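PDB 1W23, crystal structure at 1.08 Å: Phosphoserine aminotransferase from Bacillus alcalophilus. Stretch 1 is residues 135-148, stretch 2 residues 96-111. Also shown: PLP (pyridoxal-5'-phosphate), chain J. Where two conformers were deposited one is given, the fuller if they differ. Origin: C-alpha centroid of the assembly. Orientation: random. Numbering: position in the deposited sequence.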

# COMPACT_ATOMS: atom_id res chain seq x y z
N GLU A 135 18.42 21.64 25.16
CA GLU A 135 17.15 22.28 25.34
C GLU A 135 16.00 21.29 25.63
O GLU A 135 14.88 21.74 25.92
CB GLU A 135 16.79 23.11 24.12
CG GLU A 135 17.85 24.08 23.63
CD GLU A 135 17.56 24.69 22.28
OE1 GLU A 135 16.33 25.01 22.10
OE2 GLU A 135 18.36 24.94 21.30
N PHE A 136 16.26 20.00 25.48
CA PHE A 136 15.14 19.06 25.49
C PHE A 136 14.58 18.92 26.90
O PHE A 136 15.28 18.66 27.89
CB PHE A 136 15.55 17.67 25.03
CG PHE A 136 15.85 17.52 23.54
CD1 PHE A 136 16.00 18.57 22.66
CD2 PHE A 136 16.02 16.23 23.06
CE1 PHE A 136 16.28 18.30 21.31
CE2 PHE A 136 16.26 15.99 21.75
CZ PHE A 136 16.40 17.01 20.88
N GLN A 137 13.26 19.11 26.96
CA GLN A 137 12.51 19.00 28.20
C GLN A 137 11.85 17.61 28.22
O GLN A 137 10.93 17.32 27.46
CB GLN A 137 11.49 20.11 28.34
CG GLN A 137 12.16 21.49 28.24
CD GLN A 137 13.38 21.65 29.15
OE1 GLN A 137 14.51 22.06 28.83
NE2 GLN A 137 13.17 21.31 30.43
N LEU A 138 12.38 16.76 29.09
CA LEU A 138 12.00 15.37 29.21
C LEU A 138 11.15 15.15 30.45
O LEU A 138 11.27 15.91 31.45
CB LEU A 138 13.24 14.49 29.24
CG LEU A 138 14.24 14.66 28.09
CD1 LEU A 138 15.44 13.75 28.30
CD2 LEU A 138 13.52 14.48 26.74
N ASN A 139 10.30 14.11 30.41
CA ASN A 139 9.41 13.82 31.53
C ASN A 139 9.66 12.40 31.98
O ASN A 139 9.87 11.51 31.13
CB ASN A 139 7.92 13.94 31.13
CG ASN A 139 7.63 15.29 30.52
OD1 ASN A 139 7.61 16.31 31.22
ND2 ASN A 139 7.44 15.34 29.21
N GLU A 140 9.63 12.15 33.29
CA GLU A 140 9.84 10.79 33.81
C GLU A 140 8.81 9.77 33.23
O GLU A 140 9.16 8.59 33.10
CB GLU A 140 9.78 10.84 35.32
CG GLU A 140 8.42 11.25 36.03
CD GLU A 140 8.59 11.02 37.55
OE1 GLU A 140 8.91 11.87 38.47
OE2 GLU A 140 8.35 9.78 37.84
N ASN A 141 7.62 10.27 32.94
CA ASN A 141 6.57 9.39 32.44
C ASN A 141 6.41 9.52 30.93
O ASN A 141 5.33 9.20 30.38
CB ASN A 141 5.25 9.66 33.17
CG ASN A 141 4.71 11.08 33.02
OD1 ASN A 141 5.51 12.04 33.09
ND2 ASN A 141 3.41 11.27 32.86
N ASP A 142 7.44 9.98 30.20
CA ASP A 142 7.41 9.89 28.74
C ASP A 142 7.23 8.44 28.31
O ASP A 142 7.96 7.53 28.73
CB ASP A 142 8.69 10.44 28.12
CG ASP A 142 8.81 11.94 28.14
OD1 ASP A 142 7.79 12.67 28.25
OD2 ASP A 142 9.97 12.43 28.01
N ALA A 143 6.29 8.22 27.39
CA ALA A 143 6.16 6.92 26.70
C ALA A 143 7.29 6.75 25.68
O ALA A 143 7.75 5.63 25.38
CB ALA A 143 4.81 6.81 26.02
N TYR A 144 7.75 7.84 25.10
CA TYR A 144 8.76 7.90 24.05
C TYR A 144 9.10 9.34 23.83
O TYR A 144 8.38 10.25 24.23
CB TYR A 144 8.22 7.25 22.77
CG TYR A 144 6.95 7.79 22.20
CD1 TYR A 144 5.75 7.10 22.45
CD2 TYR A 144 6.89 8.96 21.45
CE1 TYR A 144 4.54 7.57 21.95
CE2 TYR A 144 5.70 9.44 20.98
CZ TYR A 144 4.53 8.76 21.20
OH TYR A 144 3.32 9.20 20.73
N LEU A 145 10.22 9.56 23.11
CA LEU A 145 10.61 10.85 22.57
C LEU A 145 10.67 10.70 21.06
O LEU A 145 11.42 9.82 20.59
CB LEU A 145 11.97 11.30 23.10
CG LEU A 145 12.42 12.69 22.60
CD1 LEU A 145 11.52 13.77 23.15
CD2 LEU A 145 13.87 12.90 22.95
N HIS A 146 9.88 11.48 20.33
CA HIS A 146 9.77 11.37 18.87
C HIS A 146 10.47 12.52 18.20
O HIS A 146 10.24 13.69 18.56
CB HIS A 146 8.28 11.33 18.49
CG HIS A 146 8.05 11.17 17.01
ND1 HIS A 146 8.19 12.23 16.08
CD2 HIS A 146 7.62 10.10 16.31
CE1 HIS A 146 7.86 11.74 14.87
NE2 HIS A 146 7.53 10.45 14.99
N ILE A 147 11.30 12.20 17.19
CA ILE A 147 11.99 13.18 16.37
C ILE A 147 11.70 12.89 14.91
O ILE A 147 11.28 11.79 14.52
CB ILE A 147 13.51 13.16 16.62
CG1 ILE A 147 14.19 11.87 16.14
CG2 ILE A 147 13.82 13.44 18.10
CD1 ILE A 147 15.70 11.89 16.22
N THR A 148 12.01 13.90 14.07
CA THR A 148 11.92 13.80 12.62
C THR A 148 13.34 14.05 12.11
O THR A 148 13.87 15.18 12.25
CB THR A 148 10.96 14.84 12.04
OG1 THR A 148 9.73 14.81 12.78
CG2 THR A 148 10.74 14.60 10.56
N1 PLP J . 7.25 12.22 7.19
C2 PLP J . 8.20 12.80 6.37
C2A PLP J . 9.45 13.25 7.02
C3 PLP J . 7.95 12.92 5.01
O3 PLP J . 8.86 13.46 4.23
C4 PLP J . 6.69 12.47 4.47
C4A PLP J . 6.47 12.54 3.00
C5 PLP J . 5.77 11.87 5.34
C6 PLP J . 6.06 11.78 6.69
C5A PLP J . 4.42 11.38 4.88
O4P PLP J . 4.59 10.07 4.23
P PLP J . 3.29 9.34 3.56
O1P PLP J . 2.81 10.25 2.47
O2P PLP J . 2.26 9.17 4.67
O3P PLP J . 3.89 8.02 3.11
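Stretch 2, residues 96-111: YVLTGSWSEKALKEAK

Val97 forms the apolar centre of the contact. Its CA-to-CB bond points toward stretch 1, and its CG2 methyl meets three side chains there. CG2 of Val97 lies 3.8 Å from CZ of Phe136, over one face of that ring. Val97 CG2 is also 4.0 Å from Leu145 CD1 and 3.9 Å from Ile147 CG2.

Residues 96-98 are extended and run parallel to the strand that ends at Thr148, with 24° between their directions. Tyr96 pairs with His146 in a parallel bridge, and both side chains lie on the same face of the sheet. There CB of His146 sits over the Tyr96 ring, and CG of His146 is 3.4 Å from CE2 of Tyr96. Val97 N donates a nearly straight hydrogen bond to His146 O at 2.9 Å, which matches the Tyr96-His146 register.

After Thr99 and Gly100, the N-cap, the chain turns into the helix that begins at Ser101. The helix runs back across the strand at a crossing angle of 148°, with the axes 8.2 Å apart at closest approach. Small side chains face the strand: CB of Ala106 lies 3.7 Å from CE1 of His146, and CB of Ala110 lies 3.7 Å from OH of Tyr144.

The polar edge lies at both tyrosine hydroxyls and around Thr148. At Tyr144, OH donates to Tyr96 OH at 2.7 Å. At Thr148, OG1 hydrogen-bonds Ser103 OG at 2.8 Å. Ser103 OG also accepts from Thr99 N at 3.1 Å, so the start of the helix is tied to both the preceding loop and stretch 1. Water 2 continues the link where direct backbone pairing stops. Water 2 accepts from Thr148 N at 3.0 Å and donates to Val97 O at 2.8 Å. Beyond this edge, the Trp102 ring lies with one face against PLP, Trp102 CG being 3.5 Å from PLP C2.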

# COMPACT_ATOMS: atom_id res chain seq x y z
N TYR A 96 7.45 15.11 21.90
CA TYR A 96 7.84 15.39 20.50
C TYR A 96 8.83 16.52 20.44
O TYR A 96 8.68 17.54 21.11
CB TYR A 96 6.56 15.81 19.67
CG TYR A 96 5.75 14.54 19.35
CD1 TYR A 96 4.97 13.96 20.35
CD2 TYR A 96 5.80 13.90 18.13
CE1 TYR A 96 4.24 12.82 20.11
CE2 TYR A 96 5.10 12.70 17.87
CZ TYR A 96 4.31 12.18 18.86
OH TYR A 96 3.64 10.99 18.69
N VAL A 97 9.81 16.40 19.54
CA VAL A 97 10.70 17.47 19.17
C VAL A 97 10.20 18.01 17.84
O VAL A 97 10.14 17.27 16.83
CB VAL A 97 12.17 17.06 19.08
CG1 VAL A 97 13.07 18.25 18.70
CG2 VAL A 97 12.67 16.42 20.36
N LEU A 98 9.81 19.28 17.79
CA LEU A 98 9.27 19.87 16.58
C LEU A 98 10.37 20.56 15.75
O LEU A 98 10.95 21.56 16.20
CB LEU A 98 8.19 20.89 16.89
CG LEU A 98 6.95 20.33 17.64
CD1 LEU A 98 5.92 21.45 17.85
CD2 LEU A 98 6.33 19.16 16.89
N THR A 99 10.65 20.00 14.55
CA THR A 99 11.63 20.57 13.66
C THR A 99 11.08 20.82 12.27
O THR A 99 11.82 21.21 11.36
CB THR A 99 12.92 19.74 13.59
OG1 THR A 99 12.61 18.32 13.45
CG2 THR A 99 13.74 19.87 14.87
N GLY A 100 9.77 20.64 12.05
CA GLY A 100 9.12 21.01 10.81
C GLY A 100 7.67 20.61 10.82
O GLY A 100 7.10 20.26 11.86
N SER A 101 7.05 20.69 9.66
CA SER A 101 5.65 20.38 9.49
C SER A 101 5.36 18.90 9.72
O SER A 101 4.34 18.54 10.33
CB SER A 101 5.21 20.81 8.02
OG SER A 101 3.94 20.24 7.73
N TRP A 102 6.24 18.01 9.23
CA TRP A 102 6.03 16.59 9.49
C TRP A 102 6.09 16.28 10.97
O TRP A 102 5.34 15.39 11.44
CB TRP A 102 7.03 15.72 8.67
CG TRP A 102 6.70 15.83 7.18
CD1 TRP A 102 7.47 16.35 6.19
CD2 TRP A 102 5.47 15.42 6.56
NE1 TRP A 102 6.82 16.28 5.00
CE2 TRP A 102 5.59 15.71 5.19
CE3 TRP A 102 4.28 14.81 7.01
CZ2 TRP A 102 4.56 15.43 4.29
CZ3 TRP A 102 3.27 14.54 6.13
CH2 TRP A 102 3.43 14.85 4.78
N SER A 103 6.92 16.97 11.75
CA SER A 103 6.89 16.77 13.20
C SER A 103 5.52 17.15 13.78
O SER A 103 4.97 16.47 14.65
CB SER A 103 7.93 17.64 13.90
OG SER A 103 9.26 17.48 13.40
N GLU A 104 4.98 18.30 13.30
CA GLU A 104 3.68 18.77 13.76
C GLU A 104 2.58 17.74 13.44
O GLU A 104 1.70 17.50 14.28
CB GLU A 104 3.32 20.09 13.12
CG GLU A 104 4.21 21.22 13.54
CD GLU A 104 3.92 22.56 12.87
OE1 GLU A 104 4.52 23.58 13.25
OE2 GLU A 104 3.07 22.61 11.95
N LYS A 105 2.62 17.14 12.26
CA LYS A 105 1.58 16.17 11.89
C LYS A 105 1.66 14.96 12.78
O LYS A 105 0.62 14.35 13.14
CB LYS A 105 1.70 15.86 10.40
CG LYS A 105 1.03 16.87 9.46
CD LYS A 105 1.58 16.78 8.04
CE LYS A 105 0.60 16.24 7.03
NZ LYS A 105 -0.48 17.23 6.72
N ALA A 106 2.86 14.52 13.17
CA ALA A 106 3.01 13.40 14.08
C ALA A 106 2.42 13.73 15.46
O ALA A 106 1.67 12.95 16.06
CB ALA A 106 4.47 12.94 14.17
N LEU A 107 2.77 14.91 15.97
CA LEU A 107 2.25 15.36 17.28
C LEU A 107 0.75 15.36 17.27
O LEU A 107 0.12 14.93 18.26
CB LEU A 107 2.84 16.73 17.59
CG LEU A 107 2.24 17.44 18.79
CD1 LEU A 107 2.47 16.70 20.09
CD2 LEU A 107 2.79 18.85 18.92
N LYS A 108 0.14 15.88 16.22
CA LYS A 108 -1.31 16.04 16.11
C LYS A 108 -2.00 14.70 16.36
O LYS A 108 -3.02 14.60 17.04
CB LYS A 108 -1.70 16.64 14.78
CG LYS A 108 -3.17 16.69 14.46
CD LYS A 108 -3.44 17.19 13.04
CE LYS A 108 -4.86 17.05 12.54
NZ LYS A 108 -5.87 17.74 13.40
N GLU A 109 -1.47 13.61 15.75
CA GLU A 109 -2.13 12.32 15.90
C GLU A 109 -2.00 11.79 17.30
O GLU A 109 -2.94 11.15 17.82
CB GLU A 109 -1.59 11.32 14.87
CG GLU A 109 -1.89 11.71 13.45
CD GLU A 109 -3.35 12.03 13.20
OE1 GLU A 109 -4.21 11.18 13.55
OE2 GLU A 109 -3.61 13.11 12.63
N ALA A 110 -0.87 12.00 17.96
CA ALA A 110 -0.75 11.59 19.34
C ALA A 110 -1.69 12.32 20.26
O ALA A 110 -2.23 11.72 21.21
CB ALA A 110 0.70 11.72 19.82
N LYS A 111 -1.97 13.60 20.02
CA LYS A 111 -2.85 14.40 20.85
C LYS A 111 -4.24 13.83 20.84
O LYS A 111 -4.98 13.98 21.85
CB LYS A 111 -2.95 15.81 20.31
CG LYS A 111 -1.78 16.67 20.55
CD LYS A 111 -2.17 18.15 20.41
CE LYS A 111 -1.08 19.04 20.84
NZ LYS A 111 -0.85 20.42 20.40
O HOH W 1 9.03 14.88 15.62
O HOH W 2 12.51 16.50 15.46
O HOH W 3 7.58 13.39 11.78